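Long-range contacts in protein SSD1 (Saccharomyces cerevisiae S288C, PDB 7AM1), which binds untranslated regions of mRNA and represses translation as a non-enzymatic member of the RNase II family, a pseudonuclease: residues N61-G66 with V210-R215; R356-T361 with S470-S475; S370-V375 with S479-D484; M735-Q740 with D747-E752. All blocks are in the same frame, centred on the assembly; numbering follows the deposited sequence.

In the fold
Interactions 2 and 3 belong to one mixed sheet of the RNB domain: each joins one of its two outermost strands, 356-358 and 476-479, to the neighbouring strand. Their segments alternate along the chain, and their centres lie 21 Å apart. Interaction 1 sits in an N-terminal five-stranded sheet, consistent with an OB fold, its centre 51 Å from that of interaction 2 and 43 Å from that of interaction 3. Interaction 4 is a hairpin of the C-terminal OB-related domain, centred 31 Å from interaction 3, with about 17 Å between nearest atoms. Where a ligand is concerned, the side chain of R215 in interaction 1 is about 3 Å from a bound pentaethylene glycol, probably from crystallisation.

Interaction 1 (N61-G66 with V210-R215); sequences NRALEG and VAVLDR
A leucine methyl lies over the flat face of an arginine, with no direct hydrogen bond between the segments: L64 CD1 sits over the centre of the R215 guanidinium, 3.6 Å from R215 CZ. L64 CG also approaches, 3.8 Å from R215 NH2, and the two side chains cross obliquely. R215 gets there by running extended until its bend at chi3 (-58°), which turns NE off the chain's line. The polar link is a water that donates to R62 O at 3.0 Å and accepts from R215 NH2 at 3.1 Å. R215 NH2 also forms a salt bridge with D67, whose carboxylate accepts from L64 N as well. Further along, A63 CB meets V212 CG2 at 4.3 Å. Strand 206-214 belongs to a five-stranded sheet whose order, 1-2-3-5-4, is consistent with an OB fold; the loop 61-66 leads into its strand 68-73. A leucine in place of R215 would probably leave D67 without its salt-bridge mate and the water without the N-H it accepts from R215 NH2. The link between loop and strand end therefore seems to rest on a charge pair and one water, with apolar cover on the guanidinium.

Interaction 2 (R356-T361 with S470-S475); sequences RNFTDT and STISPS
F358 and T471 hold the tight half of this contact: F358 N donates to T471 O at 2.8 Å, nearly along the C=O axis. Two residues earlier, T471 N reaches R356 O at 3.0 Å, and S470 CA adds a CA-H...O contact to the same oxygen. Beyond these bonds the F358 ring presents its edge to S470, with CE2 3.7 Å from S470 CB in the ring plane. F358 CB rests on I472 CG2 at 4.0 Å. The R356 guanidinium turns a face to the ring, F358 CZ lying over it toward the rim. The backbone pairs R356-S470 and N357-T471 are parallel bridges, by which strand 356-358 forms an edge of the mixed RNB-domain sheet; the ring also meets Y364 edge-to-face and touches H381 and H395. An alanine in place of F358 would probably open a gap beside S470 and leave the R356 guanidinium without the ring at its face. N357 OD1 accepts from T359 N at 2.8 Å, an Asx turn. T359 CG2 still meets T471 CG2 at 3.8 Å, but S473 N is buried with no partner in the model. Beyond T359 and S473 the backbones separate, T361 CA lying 6.7 Å from S475 CA. At this solvent side T361 CG2 merely touches S475 OG at 3.6 Å.

Interaction 3 (S370-V375 with S479-D484); sequences SELGWV and SLEQLD
The carbonyl oxygen of S370 draws two groups from the start of the facing helix. L480 N donates to S370 O at 3.2 Å. It arrives nearly in line with the carbonyl (C=O...N angle 175°), although the N-H...O angle is only 139°. S479 CA adds a CA-H...O contact to S370 O, also at 3.2 Å, as part of the parallel bridge between the two serines. The S370 hydroxyl, placed between its backbone N and carbonyl carbon (chi1 67°), comes to 3.3 Å from S479 CA and makes a weak hydrogen bond with L478 O. S479 is the N-cap residue, and a capping box fixes it. Its OG accepts from Q482 N at 3.0 Å, while Q482 OE1 takes S479 N at 3.0 Å. Apolar contact is slighter: E371 CG meets L480 CD1 at 3.9 Å, the two side chains running side by side in the same direction. E371 then begins a type II turn ending at W374, with G373 at positive phi. The S370-S479 bridge pairs strand 367-370 in parallel with strand 476-479, one of the two outermost strands of the RNB-domain sheet, just where helix 480-488 begins; L480 packs on I549 of helix 544-568, and L372 touches K534 and H844.

Interaction 4 (M735-Q740 with D747-E752); sequences MATVLQ and DVFIPE
F749 carries its ring across to T737 and L739. From CB, chi1 of 66° sets CG between the backbone N and the carbonyl carbon, and the ring beyond it lies beside T737. Next along, CD1 lies 3.4 Å from T737 O and also meets L739 CB. CE1 comes within 3.4 Å of T737 CG2, and CZ within 3.8 Å of T737 CB. The L739 and F749 side chains cross at about a right angle. I625 of helix 617-629 packs against F749 too. In the backbone, T737 and F749 form an antiparallel hydrogen-bonded pair, F749 N to T737 O at 3.0 Å and T737 N to F749 O at 3.2 Å. At the far end L739 and Q740 both face D747, a classic beta bulge: L739 N donates to D747 O at 2.8 Å, and D747 N to Q740 O at the same 2.8 Å. A736 CB packs on I750 CG1 at 3.8 Å. The hairpin belongs to a five-stranded sheet in the C-terminal OB-clan domain. Apolar contacts of A736, L739 and F749 thus flank the backbone bonds, while R758, in a salt bridge, and Y742 OH would probably favour a charged D747.

Interaction 1 (N61-G66 with V210-R215)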
loop_
_atom_site.group_PDB
_atom_site.type_symbol
_atom_site.label_atom_id
_atom_site.label_comp_id
_atom_site.label_asym_id
_atom_site.label_seq_id
_atom_site.Cartn_x
_atom_site.Cartn_y
_atom_site.Cartn_z
ATOM N N ASN A 61 10.141 -14.183 -21.250
ATOM C CA ASN A 61 10.214 -13.667 -22.613
ATOM C C ASN A 61 10.088 -12.146 -22.666
ATOM O O ASN A 61 9.304 -11.586 -23.434
ATOM C CB ASN A 61 9.158 -14.325 -23.500
ATOM C CG ASN A 61 9.499 -14.222 -24.967
ATOM O OD1 ASN A 61 10.583 -13.762 -25.330
ATOM N ND2 ASN A 61 8.588 -14.665 -25.820
ATOM N N ARG A 62 10.897 -11.472 -21.855
ATOM C CA ARG A 62 11.100 -10.028 -21.938
ATOM C C ARG A 62 9.891 -9.225 -21.482
ATOM O O ARG A 62 9.883 -7.996 -21.628
ATOM C CB ARG A 62 11.490 -9.623 -23.367
ATOM C CG ARG A 62 12.707 -10.393 -23.888
ATOM C CD ARG A 62 12.833 -10.355 -25.407
ATOM N NE ARG A 62 11.779 -11.134 -26.056
ATOM C CZ ARG A 62 11.053 -10.716 -27.091
ATOM N NH1 ARG A 62 11.270 -9.523 -27.633
ATOM N NH2 ARG A 62 10.117 -11.507 -27.598
ATOM N N ALA A 63 8.875 -9.870 -20.915
ATOM C CA ALA A 63 7.743 -9.134 -20.369
ATOM C C ALA A 63 8.176 -8.355 -19.133
ATOM O O ALA A 63 9.132 -8.720 -18.444
ATOM C CB ALA A 63 6.597 -10.084 -20.022
ATOM N N LEU A 64 7.474 -7.258 -18.864
ATOM C CA LEU A 64 7.777 -6.412 -17.720
ATOM C C LEU A 64 6.666 -6.499 -16.680
ATOM O O LEU A 64 5.529 -6.881 -16.974
ATOM C CB LEU A 64 7.965 -4.951 -18.147
ATOM C CG LEU A 64 9.090 -4.640 -19.135
ATOM C CD1 LEU A 64 9.015 -3.178 -19.564
ATOM C CD2 LEU A 64 10.455 -4.961 -18.553
ATOM N N GLU A 65 7.025 -6.138 -15.450
ATOM C CA GLU A 65 6.060 -6.019 -14.364
ATOM C C GLU A 65 4.836 -5.235 -14.820
ATOM O O GLU A 65 4.956 -4.172 -15.433
ATOM C CB GLU A 65 6.719 -5.331 -13.166
ATOM C CG GLU A 65 5.764 -4.990 -12.026
ATOM C CD GLU A 65 5.405 -6.195 -11.183
ATOM O OE1 GLU A 65 4.441 -6.102 -10.391
ATOM O OE2 GLU A 65 6.074 -7.242 -11.326
ATOM N N GLY A 66 3.654 -5.784 -14.537
ATOM C CA GLY A 66 2.402 -5.132 -14.852
ATOM C C GLY A 66 1.874 -5.395 -16.244
ATOM O O GLY A 66 0.716 -5.057 -16.526
ATOM N N VAL A 210 4.076 -15.901 -24.406
ATOM C CA VAL A 210 4.168 -15.966 -25.862
ATOM C C VAL A 210 3.849 -14.639 -26.531
ATOM O O VAL A 210 4.050 -14.515 -27.749
ATOM C CB VAL A 210 3.263 -17.076 -26.439
ATOM C CG1 VAL A 210 3.667 -18.430 -25.873
ATOM C CG2 VAL A 210 1.785 -16.786 -26.160
ATOM N N ALA A 211 3.363 -13.651 -25.788
ATOM C CA ALA A 211 3.086 -12.341 -26.357
ATOM C C ALA A 211 2.789 -11.372 -25.224
ATOM O O ALA A 211 2.311 -11.772 -24.159
ATOM C CB ALA A 211 1.908 -12.394 -27.340
ATOM N N VAL A 212 3.088 -10.100 -25.463
ATOM C CA VAL A 212 2.664 -9.021 -24.580
ATOM C C VAL A 212 1.405 -8.415 -25.180
ATOM O O VAL A 212 1.430 -7.896 -26.303
ATOM C CB VAL A 212 3.758 -7.958 -24.405
ATOM C CG1 VAL A 212 3.228 -6.798 -23.555
ATOM C CG2 VAL A 212 5.007 -8.568 -23.774
ATOM N N LEU A 213 0.300 -8.488 -24.443
ATOM C CA LEU A 213 -0.969 -8.000 -24.962
ATOM C C LEU A 213 -1.162 -6.512 -24.695
ATOM O O LEU A 213 -1.705 -5.801 -25.546
ATOM C CB LEU A 213 -2.126 -8.803 -24.362
ATOM C CG LEU A 213 -2.043 -10.319 -24.572
ATOM C CD1 LEU A 213 -3.186 -11.036 -23.864
ATOM C CD2 LEU A 213 -2.027 -10.676 -26.059
ATOM N N ASP A 214 -0.720 -6.022 -23.538
ATOM C CA ASP A 214 -0.880 -4.607 -23.237
ATOM C C ASP A 214 0.161 -4.182 -22.211
ATOM O O ASP A 214 0.578 -4.969 -21.357
ATOM C CB ASP A 214 -2.296 -4.313 -22.728
ATOM C CG ASP A 214 -2.722 -2.878 -22.978
ATOM O OD1 ASP A 214 -1.959 -2.119 -23.613
ATOM O OD2 ASP A 214 -3.838 -2.513 -22.556
ATOM N N ARG A 215 0.581 -2.925 -22.322
ATOM C CA ARG A 215 1.528 -2.314 -21.401
ATOM C C ARG A 215 1.212 -0.829 -21.327
ATOM O O ARG A 215 1.054 -0.183 -22.366
ATOM C CB ARG A 215 2.970 -2.529 -21.869
ATOM C CG ARG A 215 4.012 -1.758 -21.082
ATOM C CD ARG A 215 5.427 -2.056 -21.609
ATOM N NE ARG A 215 5.755 -3.480 -21.565
ATOM C CZ ARG A 215 6.741 -4.047 -22.259
ATOM N NH1 ARG A 215 7.500 -3.313 -23.064
ATOM N NH2 ARG A 215 6.963 -5.351 -22.153
HETATM O O HOH W 1 9.902 -5.438 -23.258
#

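Interaction 2 (R356-T361 with S470-S475)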
loop_
_atom_site.group_PDB
_atom_site.type_symbol
_atom_site.label_atom_id
_atom_site.label_comp_id
_atom_site.label_asym_id
_atom_site.label_seq_id
_atom_site.Cartn_x
_atom_site.Cartn_y
_atom_site.Cartn_z
ATOM N N ARG A 356 -31.998 19.587 -6.217
ATOM C CA ARG A 356 -32.621 19.521 -4.902
ATOM C C ARG A 356 -31.858 20.438 -3.956
ATOM O O ARG A 356 -30.638 20.328 -3.818
ATOM C CB ARG A 356 -32.630 18.090 -4.367
ATOM C CG ARG A 356 -33.303 17.958 -2.996
ATOM C CD ARG A 356 -33.635 16.509 -2.648
ATOM N NE ARG A 356 -34.124 16.384 -1.274
ATOM C CZ ARG A 356 -34.312 15.231 -0.638
ATOM N NH1 ARG A 356 -34.057 14.078 -1.243
ATOM N NH2 ARG A 356 -34.759 15.230 0.610
ATOM N N ASN A 357 -32.576 21.350 -3.313
ATOM C CA ASN A 357 -31.946 22.432 -2.571
ATOM C C ASN A 357 -31.855 22.069 -1.094
ATOM O O ASN A 357 -32.871 21.774 -0.458
ATOM C CB ASN A 357 -32.718 23.736 -2.762
ATOM C CG ASN A 357 -31.959 24.931 -2.235
ATOM O OD1 ASN A 357 -31.779 25.079 -1.027
ATOM N ND2 ASN A 357 -31.500 25.789 -3.141
ATOM N N PHE A 358 -30.633 22.083 -0.560
ATOM C CA PHE A 358 -30.378 21.858 0.857
ATOM C C PHE A 358 -29.759 23.096 1.504
ATOM O O PHE A 358 -28.971 22.977 2.444
ATOM C CB PHE A 358 -29.446 20.660 1.078
ATOM C CG PHE A 358 -30.014 19.334 0.648
ATOM C CD1 PHE A 358 -30.967 18.685 1.419
ATOM C CD2 PHE A 358 -29.562 18.717 -0.511
ATOM C CE1 PHE A 358 -31.481 17.455 1.027
ATOM C CE2 PHE A 358 -30.074 17.489 -0.913
ATOM C CZ PHE A 358 -31.025 16.854 -0.143
ATOM N N THR A 359 -30.099 24.291 1.021
ATOM C CA THR A 359 -29.434 25.500 1.490
ATOM C C THR A 359 -30.155 26.184 2.646
ATOM O O THR A 359 -29.576 27.081 3.269
ATOM C CB THR A 359 -29.277 26.512 0.347
ATOM O OG1 THR A 359 -30.568 26.900 -0.135
ATOM C CG2 THR A 359 -28.469 25.915 -0.798
ATOM N N ASP A 360 -31.393 25.791 2.946
ATOM C CA ASP A 360 -32.131 26.374 4.063
ATOM C C ASP A 360 -31.523 25.881 5.370
ATOM O O ASP A 360 -31.713 24.722 5.755
ATOM C CB ASP A 360 -33.610 26.010 3.973
ATOM C CG ASP A 360 -34.468 26.807 4.938
ATOM O OD1 ASP A 360 -33.937 27.276 5.966
ATOM O OD2 ASP A 360 -35.677 26.965 4.665
ATOM N N THR A 361 -30.778 26.756 6.049
ATOM C CA THR A 361 -30.119 26.387 7.296
ATOM C C THR A 361 -31.102 26.185 8.444
ATOM O O THR A 361 -30.680 25.761 9.526
ATOM C CB THR A 361 -29.079 27.446 7.674
ATOM O OG1 THR A 361 -29.682 28.745 7.696
ATOM C CG2 THR A 361 -27.930 27.439 6.668
ATOM N N SER A 470 -27.859 18.140 -6.451
ATOM C CA SER A 470 -28.289 18.925 -5.305
ATOM C C SER A 470 -27.436 20.180 -5.186
ATOM O O SER A 470 -26.493 20.404 -5.951
ATOM C CB SER A 470 -28.199 18.105 -4.014
ATOM O OG SER A 470 -26.877 17.627 -3.821
ATOM N N THR A 471 -27.786 20.997 -4.199
ATOM C CA THR A 471 -27.045 22.193 -3.830
ATOM C C THR A 471 -27.068 22.271 -2.312
ATOM O O THR A 471 -28.129 22.106 -1.700
ATOM C CB THR A 471 -27.669 23.454 -4.441
ATOM O OG1 THR A 471 -27.679 23.344 -5.870
ATOM C CG2 THR A 471 -26.892 24.693 -4.038
ATOM N N ILE A 472 -25.905 22.515 -1.708
ATOM C CA ILE A 472 -25.789 22.595 -0.260
ATOM C C ILE A 472 -25.141 23.922 0.104
ATOM O O ILE A 472 -24.491 24.577 -0.713
ATOM C CB ILE A 472 -24.980 21.420 0.347
ATOM C CG1 ILE A 472 -23.506 21.476 -0.076
ATOM C CG2 ILE A 472 -25.604 20.089 -0.053
ATOM C CD1 ILE A 472 -22.613 20.479 0.655
ATOM N N SER A 473 -25.341 24.315 1.363
ATOM C CA SER A 473 -24.649 25.453 1.962
ATOM C C SER A 473 -24.319 25.042 3.387
ATOM O O SER A 473 -25.148 25.167 4.292
ATOM C CB SER A 473 -25.514 26.716 1.938
ATOM O OG SER A 473 -24.789 27.828 2.435
ATOM N N PRO A 474 -23.107 24.525 3.623
ATOM C CA PRO A 474 -22.802 23.962 4.946
ATOM C C PRO A 474 -23.000 24.972 6.066
ATOM O O PRO A 474 -22.710 26.161 5.924
ATOM C CB PRO A 474 -21.332 23.540 4.825
ATOM C CG PRO A 474 -21.115 23.342 3.362
ATOM C CD PRO A 474 -21.985 24.356 2.681
ATOM N N SER A 475 -23.510 24.479 7.190
ATOM C CA SER A 475 -23.590 25.283 8.399
ATOM C C SER A 475 -22.311 25.206 9.211
ATOM O O SER A 475 -22.000 26.141 9.958
ATOM C CB SER A 475 -24.773 24.830 9.256
ATOM O OG SER A 475 -25.995 25.159 8.625
#

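Interaction 3 (S370-V375 with S479-D484)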
loop_
_atom_site.group_PDB
_atom_site.type_symbol
_atom_site.label_atom_id
_atom_site.label_comp_id
_atom_site.label_asym_id
_atom_site.label_seq_id
_atom_site.Cartn_x
_atom_site.Cartn_y
_atom_site.Cartn_z
ATOM N N SER A 370 -13.554 18.052 6.559
ATOM C CA SER A 370 -12.249 18.406 6.030
ATOM C C SER A 370 -11.208 17.411 6.525
ATOM O O SER A 370 -11.301 16.882 7.637
ATOM C CB SER A 370 -11.850 19.828 6.436
ATOM O OG SER A 370 -11.637 19.922 7.832
ATOM N N GLU A 371 -10.216 17.163 5.683
ATOM C CA GLU A 371 -9.102 16.287 6.011
ATOM C C GLU A 371 -7.832 17.124 6.052
ATOM O O GLU A 371 -7.629 18.003 5.207
ATOM C CB GLU A 371 -9.007 15.147 4.990
ATOM C CG GLU A 371 -10.228 14.212 5.036
ATOM C CD GLU A 371 -10.326 13.249 3.856
ATOM O OE1 GLU A 371 -10.628 13.698 2.723
ATOM O OE2 GLU A 371 -10.123 12.033 4.072
ATOM N N LEU A 372 -6.999 16.881 7.059
ATOM C CA LEU A 372 -5.812 17.700 7.272
ATOM C C LEU A 372 -4.985 17.838 6.006
ATOM O O LEU A 372 -4.569 16.841 5.408
ATOM C CB LEU A 372 -4.955 17.092 8.385
ATOM C CG LEU A 372 -3.922 18.031 9.002
ATOM C CD1 LEU A 372 -3.747 17.809 10.484
ATOM C CD2 LEU A 372 -2.591 17.803 8.262
ATOM N N GLY A 373 -4.735 19.085 5.612
ATOM C CA GLY A 373 -3.925 19.382 4.452
ATOM C C GLY A 373 -4.643 19.267 3.130
ATOM O O GLY A 373 -4.022 19.492 2.083
ATOM N N TRP A 374 -5.930 18.940 3.143
ATOM C CA TRP A 374 -6.693 18.675 1.936
ATOM C C TRP A 374 -7.961 19.518 1.965
ATOM O O TRP A 374 -8.262 20.195 2.950
ATOM C CB TRP A 374 -7.006 17.175 1.827
ATOM C CG TRP A 374 -7.606 16.749 0.528
ATOM C CD1 TRP A 374 -8.791 16.103 0.347
ATOM C CD2 TRP A 374 -7.046 16.938 -0.775
ATOM N NE1 TRP A 374 -9.004 15.871 -0.990
ATOM C CE2 TRP A 374 -7.947 16.378 -1.701
ATOM C CE3 TRP A 374 -5.868 17.527 -1.250
ATOM C CZ2 TRP A 374 -7.711 16.388 -3.074
ATOM C CZ3 TRP A 374 -5.633 17.537 -2.611
ATOM C CH2 TRP A 374 -6.550 16.969 -3.509
ATOM N N VAL A 375 -8.701 19.485 0.859
ATOM C CA VAL A 375 -9.946 20.234 0.731
ATOM C C VAL A 375 -11.064 19.518 1.476
ATOM O O VAL A 375 -10.832 18.504 2.144
ATOM C CB VAL A 375 -10.313 20.426 -0.753
ATOM C CG1 VAL A 375 -9.204 21.168 -1.479
ATOM C CG2 VAL A 375 -10.579 19.080 -1.415
ATOM N N SER A 479 -12.976 19.056 10.930
ATOM C CA SER A 479 -11.927 18.129 10.547
ATOM C C SER A 479 -12.162 16.787 11.228
ATOM O O SER A 479 -12.859 16.691 12.242
ATOM C CB SER A 479 -10.548 18.658 10.939
ATOM O OG SER A 479 -10.411 18.663 12.346
ATOM N N LEU A 480 -11.558 15.739 10.662
ATOM C CA LEU A 480 -11.648 14.424 11.282
ATOM C C LEU A 480 -11.066 14.442 12.687
ATOM O O LEU A 480 -11.537 13.711 13.564
ATOM C CB LEU A 480 -10.937 13.381 10.420
ATOM C CG LEU A 480 -11.611 13.052 9.086
ATOM C CD1 LEU A 480 -10.746 12.109 8.261
ATOM C CD2 LEU A 480 -12.989 12.443 9.312
ATOM N N GLU A 481 -10.045 15.272 12.920
ATOM C CA GLU A 481 -9.509 15.417 14.268
ATOM C C GLU A 481 -10.547 16.040 15.190
ATOM O O GLU A 481 -10.740 15.578 16.320
ATOM C CB GLU A 481 -8.238 16.268 14.245
ATOM C CG GLU A 481 -7.021 15.573 13.648
ATOM C CD GLU A 481 -7.119 15.396 12.144
ATOM O OE1 GLU A 481 -7.822 16.199 11.494
ATOM O OE2 GLU A 481 -6.497 14.450 11.613
ATOM N N GLN A 482 -11.233 17.082 14.716
ATOM C CA GLN A 482 -12.299 17.687 15.504
ATOM C C GLN A 482 -13.458 16.718 15.695
ATOM O O GLN A 482 -14.038 16.646 16.784
ATOM C CB GLN A 482 -12.780 18.972 14.832
ATOM C CG GLN A 482 -11.747 20.082 14.823
ATOM C CD GLN A 482 -12.192 21.287 14.022
ATOM O OE1 GLN A 482 -12.942 21.162 13.054
ATOM N NE2 GLN A 482 -11.739 22.469 14.429
ATOM N N LEU A 483 -13.815 15.968 14.648
ATOM C CA LEU A 483 -14.852 14.951 14.789
ATOM C C LEU A 483 -14.475 13.949 15.873
ATOM O O LEU A 483 -15.296 13.598 16.727
ATOM C CB LEU A 483 -15.081 14.241 13.451
ATOM C CG LEU A 483 -16.091 13.091 13.473
ATOM C CD1 LEU A 483 -17.462 13.574 13.924
ATOM C CD2 LEU A 483 -16.192 12.424 12.111
ATOM N N ASP A 484 -13.225 13.481 15.854
ATOM C CA ASP A 484 -12.760 12.554 16.880
ATOM C C ASP A 484 -12.902 13.150 18.273
ATOM O O ASP A 484 -13.415 12.499 19.190
ATOM C CB ASP A 484 -11.308 12.174 16.608
ATOM C CG ASP A 484 -11.191 10.903 15.822
ATOM O OD1 ASP A 484 -11.706 9.867 16.294
ATOM O OD2 ASP A 484 -10.614 10.947 14.718
#

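Interaction 4 (M735-Q740 with D747-E752)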
loop_
_atom_site.group_PDB
_atom_site.type_symbol
_atom_site.label_atom_id
_atom_site.label_comp_id
_atom_site.label_asym_id
_atom_site.label_seq_id
_atom_site.Cartn_x
_atom_site.Cartn_y
_atom_site.Cartn_z
ATOM N N MET A 735 10.465 -4.129 22.216
ATOM C CA MET A 735 9.796 -5.419 22.210
ATOM C C MET A 735 9.017 -5.558 20.911
ATOM O O MET A 735 8.405 -4.600 20.431
ATOM C CB MET A 735 8.867 -5.552 23.417
ATOM C CG MET A 735 9.578 -5.476 24.759
ATOM S SD MET A 735 10.871 -6.724 24.926
ATOM C CE MET A 735 9.902 -8.221 24.756
ATOM N N ALA A 736 9.085 -6.743 20.316
ATOM C CA ALA A 736 8.349 -7.062 19.103
ATOM C C ALA A 736 7.677 -8.415 19.288
ATOM O O ALA A 736 7.989 -9.165 20.215
ATOM C CB ALA A 736 9.273 -7.078 17.875
ATOM N N THR A 737 6.763 -8.735 18.378
ATOM C CA THR A 737 6.049 -10.004 18.392
ATOM C C THR A 737 6.504 -10.851 17.212
ATOM O O THR A 737 6.631 -10.347 16.090
ATOM C CB THR A 737 4.533 -9.788 18.333
ATOM O OG1 THR A 737 4.105 -9.064 19.494
ATOM C CG2 THR A 737 3.793 -11.120 18.248
ATOM N N VAL A 738 6.764 -12.128 17.476
ATOM C CA VAL A 738 7.147 -13.076 16.436
ATOM C C VAL A 738 5.902 -13.481 15.660
ATOM O O VAL A 738 4.907 -13.919 16.248
ATOM C CB VAL A 738 7.838 -14.304 17.048
ATOM C CG1 VAL A 738 8.184 -15.318 15.965
ATOM C CG2 VAL A 738 9.079 -13.880 17.825
ATOM N N LEU A 739 5.958 -13.347 14.336
ATOM C CA LEU A 739 4.825 -13.658 13.472
ATOM C C LEU A 739 4.979 -14.989 12.751
ATOM O O LEU A 739 4.000 -15.732 12.620
ATOM C CB LEU A 739 4.633 -12.533 12.451
ATOM C CG LEU A 739 3.338 -12.533 11.638
ATOM C CD1 LEU A 739 2.124 -12.583 12.544
ATOM C CD2 LEU A 739 3.282 -11.296 10.749
ATOM N N GLN A 740 6.189 -15.308 12.288
ATOM C CA GLN A 740 6.469 -16.565 11.610
ATOM C C GLN A 740 7.878 -17.017 11.972
ATOM O O GLN A 740 8.785 -16.193 12.120
ATOM C CB GLN A 740 6.345 -16.432 10.085
ATOM C CG GLN A 740 4.912 -16.363 9.550
ATOM C CD GLN A 740 4.158 -17.670 9.717
ATOM O OE1 GLN A 740 4.319 -18.604 8.930
ATOM N NE2 GLN A 740 3.338 -17.745 10.751
ATOM N N ASP A 747 10.196 -13.882 11.329
ATOM C CA ASP A 747 9.611 -12.571 11.100
ATOM C C ASP A 747 9.060 -12.008 12.402
ATOM O O ASP A 747 8.473 -12.733 13.212
ATOM C CB ASP A 747 8.503 -12.644 10.045
ATOM C CG ASP A 747 9.013 -13.125 8.701
ATOM O OD1 ASP A 747 10.230 -12.980 8.450
ATOM O OD2 ASP A 747 8.201 -13.643 7.901
ATOM N N VAL A 748 9.265 -10.712 12.598
ATOM C CA VAL A 748 8.721 -9.989 13.736
ATOM C C VAL A 748 7.952 -8.801 13.185
ATOM O O VAL A 748 8.263 -8.284 12.107
ATOM C CB VAL A 748 9.820 -9.522 14.717
ATOM C CG1 VAL A 748 10.556 -10.717 15.310
ATOM C CG2 VAL A 748 10.799 -8.590 14.014
ATOM N N PHE A 749 6.939 -8.367 13.920
ATOM C CA PHE A 749 6.262 -7.127 13.583
ATOM C C PHE A 749 6.196 -6.259 14.827
ATOM O O PHE A 749 6.232 -6.746 15.962
ATOM C CB PHE A 749 4.867 -7.365 12.974
ATOM C CG PHE A 749 3.877 -7.963 13.917
ATOM C CD1 PHE A 749 3.962 -9.296 14.276
ATOM C CD2 PHE A 749 2.839 -7.199 14.415
ATOM C CE1 PHE A 749 3.042 -9.855 15.138
ATOM C CE2 PHE A 749 1.915 -7.747 15.280
ATOM C CZ PHE A 749 2.015 -9.081 15.642
ATOM N N ILE A 750 6.152 -4.957 14.588
ATOM C CA ILE A 750 6.224 -3.961 15.649
ATOM C C ILE A 750 5.028 -3.044 15.426
ATOM O O ILE A 750 5.109 -2.119 14.606
ATOM C CB ILE A 750 7.564 -3.212 15.602
ATOM C CG1 ILE A 750 8.717 -4.215 15.446
ATOM C CG2 ILE A 750 7.753 -2.386 16.868
ATOM C CD1 ILE A 750 10.071 -3.585 15.171
ATOM N N PRO A 751 3.892 -3.282 16.089
ATOM C CA PRO A 751 2.696 -2.477 15.789
ATOM C C PRO A 751 2.899 -0.992 16.014
ATOM O O PRO A 751 2.232 -0.179 15.360
ATOM C CB PRO A 751 1.633 -3.055 16.734
ATOM C CG PRO A 751 2.102 -4.433 17.045
ATOM C CD PRO A 751 3.604 -4.363 17.050
ATOM N N GLU A 752 3.798 -0.613 16.924
ATOM C CA GLU A 752 4.026 0.798 17.200
ATOM C C GLU A 752 4.654 1.520 16.020
ATOM O O GLU A 752 4.541 2.746 15.925
ATOM C CB GLU A 752 4.908 0.959 18.436
ATOM C CG GLU A 752 4.235 0.534 19.731
ATOM C CD GLU A 752 4.236 -0.969 19.937
ATOM O OE1 GLU A 752 4.910 -1.687 19.165
ATOM O OE2 GLU A 752 3.554 -1.429 20.877
HETATM O O HOH W 2 5.792 -4.085 19.639
#